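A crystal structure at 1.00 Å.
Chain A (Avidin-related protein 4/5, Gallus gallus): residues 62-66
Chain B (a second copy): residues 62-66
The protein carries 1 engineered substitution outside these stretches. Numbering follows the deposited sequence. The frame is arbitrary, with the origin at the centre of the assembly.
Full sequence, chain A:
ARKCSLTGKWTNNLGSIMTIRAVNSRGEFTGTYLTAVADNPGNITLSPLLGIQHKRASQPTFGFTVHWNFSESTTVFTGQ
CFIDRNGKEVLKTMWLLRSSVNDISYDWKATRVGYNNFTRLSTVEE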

ATOM      1  N   PHE A  62       2.231   2.968 -16.488  1.00  6.82           N
ATOM      2  CA  PHE A  62       0.867   3.398 -16.772  1.00  6.93           C
ATOM      3  C   PHE A  62       0.070   3.420 -15.474  1.00  6.67           C
ATOM      4  O   PHE A  62       0.487   2.852 -14.453  1.00  6.72           O
ATOM      5  N   GLY A  63      -1.099   4.040 -15.547  1.00  6.59           N
ATOM      6  CA  GLY A  63      -2.092   3.977 -14.496  1.00  6.72           C
ATOM      7  C   GLY A  63      -3.472   4.016 -15.117  1.00  6.52           C
ATOM      8  O   GLY A  63      -3.646   4.531 -16.235  1.00  7.16           O
ATOM      9  N   PHE A  64      -4.470   3.479 -14.410  1.00  6.66           N
ATOM     10  CA  PHE A  64      -5.847   3.649 -14.807  1.00  6.87           C
ATOM     11  C   PHE A  64      -6.760   3.575 -13.600  1.00  6.52           C
ATOM     12  O   PHE A  64      -6.422   3.010 -12.568  1.00  7.10           O
ATOM     13  N   THR A  65      -7.944   4.149 -13.776  1.00  6.58           N
ATOM     14  CA  THR A  65      -9.024   4.149 -12.807  1.00  6.87           C
ATOM     15  C   THR A  65     -10.167   3.324 -13.348  1.00  6.64           C
ATOM     16  O   THR A  65     -10.552   3.490 -14.510  1.00  7.68           O
ATOM     17  N   VAL A  66     -10.722   2.455 -12.505  1.00  6.77           N
ATOM     18  CA  VAL A  66     -11.956   1.735 -12.796  1.00  7.14           C
ATOM     19  C   VAL A  66     -13.065   2.309 -11.932  1.00  7.39           C
ATOM     20  O   VAL A  66     -13.006   2.272 -10.706  1.00  7.86           O
TER
ATOM     21  N   PHE B  62     -13.305   8.439  -5.989  1.00  7.72           N
ATOM     22  CA  PHE B  62     -12.736   8.813  -7.276  1.00  7.94           C
ATOM     23  C   PHE B  62     -11.349   8.212  -7.396  1.00  7.23           C
ATOM     24  O   PHE B  62     -10.760   7.755  -6.422  1.00  7.71           O
ATOM     25  N   GLY B  63     -10.826   8.246  -8.612  1.00  7.11           N
ATOM     26  CA  GLY B  63      -9.443   7.928  -8.877  1.00  7.18           C
ATOM     27  C   GLY B  63      -8.931   8.776 -10.013  1.00  6.88           C
ATOM     28  O   GLY B  63      -9.722   9.244 -10.851  1.00  7.62           O
ATOM     29  N   PHE B  64      -7.620   8.998 -10.060  1.00  7.08           N
ATOM     30  CA  PHE B  64      -7.021   9.615 -11.235  1.00  7.29           C
ATOM     31  C   PHE B  64      -5.578   9.164 -11.385  1.00  6.70           C
ATOM     32  O   PHE B  64      -4.930   8.745 -10.424  1.00  7.50           O
ATOM     33  N   THR B  65      -5.100   9.273 -12.617  1.00  6.68           N
ATOM     34  CA  THR B  65      -3.734   8.976 -13.005  1.00  6.78           C
ATOM     35  C   THR B  65      -3.030  10.278 -13.360  1.00  6.71           C
ATOM     36  O   THR B  65      -3.604  11.103 -14.084  1.00  7.61           O
ATOM     37  N   VAL B  66      -1.801  10.440 -12.884  1.00  6.65           N
ATOM     38  CA  VAL B  66      -0.917  11.518 -13.293  1.00  7.03           C
ATOM     39  C   VAL B  66       0.217  10.924 -14.117  1.00  7.09           C
ATOM     40  O   VAL B  66       0.975  10.072 -13.636  1.00  7.66           O
TER

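The two strands are copies related by an exact two-fold axis. They run nearly antiparallel, at 163°, and their axes approach to 5.8 Å. The contact is small, with 191 Å² buried in total, and no direct hydrogen bond crosses it.

B:Phe62 starts the stretch with its CA-to-CB bond pointing away from the other strand. Its chi1 is p (61°), and the nearest approach is B:Phe62 CB to A:Thr65 CG2, 6.6 Å.

B:Gly63 faces A:Thr65, with the two CA atoms 5.5 Å apart. It has no side chain, and this allows the close approach. A CB here would point toward the other strand and would lie 2.9 Å from A:Thr65 CG2, a clash. Instead, A:Thr65 OG1 sits 3.2 Å from B:Gly63 C. A:Thr65 OG1 is also 3.3 Å from B:Gly63 O, but the angle is too poor for a hydrogen bond. A:Thr65 points its CA-to-CB bond toward chain B's strand, with chi1 m (-62°).

B:Phe64 turns its CA-to-CB bond away, again with chi1 p (61°). Its backbone still takes part: B:Phe64 N lies 3.4 Å from A:Thr65 OG1. This pair also fails on angle, so it is packing and not a hydrogen bond.

The CA-to-CB bond of B:Thr65 points toward the other strand, and chi1 is m (-63°). By the two-fold, it is set against A:Gly63 as A:Thr65 is against B:Gly63. B:Thr65 OG1 rests 3.2 Å from A:Gly63 C and 3.4 Å from A:Phe64 N. B:Thr65 OG1 donates a hydrogen bond to the oxygen of water 1 at 2.8 Å. The oxygen of water 1 also accepts one from A:Thr65 OG1, at 2.8 Å. It therefore bridges the two threonines across the contact.

B:Val66, with chi1 t (-176°), is out of reach. B:Val66 CB is 8.8 Å from A:Gly63 CA, its nearest atom in the other stretch.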

ATOM      1  CB  PHE A  62       0.191   2.455 -17.801  1.00  7.43           C
ATOM      2  CG  PHE A  62       0.092   1.039 -17.330  1.00  7.38           C
ATOM      3  CD1 PHE A  62      -0.958   0.647 -16.491  1.00  7.92           C
ATOM      4  CD2 PHE A  62       1.071   0.107 -17.646  1.00  7.45           C
ATOM      5  CE1 PHE A  62      -1.014  -0.651 -15.991  1.00  9.18           C
ATOM      6  CE2 PHE A  62       0.987  -1.184 -17.179  1.00  8.26           C
ATOM      7  CZ  PHE A  62      -0.046  -1.559 -16.354  1.00  8.97           C
ATOM      8  CB  PHE A  64      -6.271   2.681 -15.942  1.00  7.17           C
ATOM      9  CG  PHE A  64      -6.177   1.203 -15.624  1.00  7.15           C
ATOM     10  CD1 PHE A  64      -7.247   0.522 -15.042  1.00  7.84           C
ATOM     11  CD2 PHE A  64      -5.049   0.488 -15.965  1.00  7.63           C
ATOM     12  CE1 PHE A  64      -7.174  -0.838 -14.799  1.00  7.93           C
ATOM     13  CE2 PHE A  64      -4.984  -0.874 -15.711  1.00  8.85           C
ATOM     14  CZ  PHE A  64      -6.054  -1.522 -15.126  1.00  8.51           C
ATOM     15  CB  THR A  65      -9.510   5.598 -12.605  1.00  6.88           C
ATOM     16  OG1 THR A  65      -8.451   6.398 -12.072  1.00  7.50           O
ATOM     17  CG2 THR A  65     -10.654   5.663 -11.601  1.00  7.82           C
ATOM     18  CB  VAL A  66     -11.838   0.221 -12.519  1.00  7.22           C
ATOM     19  CG1 VAL A  66     -13.120  -0.476 -12.932  1.00  7.94           C
ATOM     20  CG2 VAL A  66     -10.654  -0.371 -13.259  1.00  7.65           C
TER
ATOM     21  CB  PHE B  62     -12.657  10.345  -7.411  1.00  8.27           C
ATOM     22  CG  PHE B  62     -11.779  10.991  -6.377  1.00  8.82           C
ATOM     23  CD1 PHE B  62     -10.409  11.066  -6.573  1.00  9.36           C
ATOM     24  CD2 PHE B  62     -12.306  11.453  -5.185  1.00  9.43           C
ATOM     25  CE1 PHE B  62      -9.579  11.615  -5.616  1.00 10.72           C
ATOM     26  CE2 PHE B  62     -11.475  12.020  -4.223  1.00  9.98           C
ATOM     27  CZ  PHE B  62     -10.116  12.091  -4.440  1.00 11.02           C
ATOM     28  CB  PHE B  64      -7.158  11.159 -11.239  1.00  7.34           C
ATOM     29  CG  PHE B  64      -6.505  11.900 -10.081  1.00  7.35           C
ATOM     30  CD1 PHE B  64      -7.249  12.256  -8.973  1.00  8.29           C
ATOM     31  CD2 PHE B  64      -5.171  12.304 -10.143  1.00  7.92           C
ATOM     32  CE1 PHE B  64      -6.681  12.978  -7.946  1.00  9.23           C
ATOM     33  CE2 PHE B  64      -4.598  13.032  -9.108  1.00  8.05           C
ATOM     34  CZ  PHE B  64      -5.355  13.359  -8.014  1.00  8.76           C
ATOM     35  CB  THR B  65      -3.740   8.070 -14.243  1.00  6.96           C
ATOM     36  OG1 THR B  65      -4.355   6.828 -13.929  1.00  7.34           O
ATOM     37  CG2 THR B  65      -2.325   7.737 -14.722  1.00  7.54           C
ATOM     38  CB  VAL B  66      -0.314  12.301 -12.097  1.00  7.46           C
ATOM     39  CG1 VAL B  66       0.523  13.463 -12.611  1.00  8.21           C
ATOM     40  CG2 VAL B  66      -1.405  12.799 -11.156  1.00  8.18           C
TER
HETATM   41  O   HOH W   1      -7.123   7.316 -14.396  1.00  7.87           O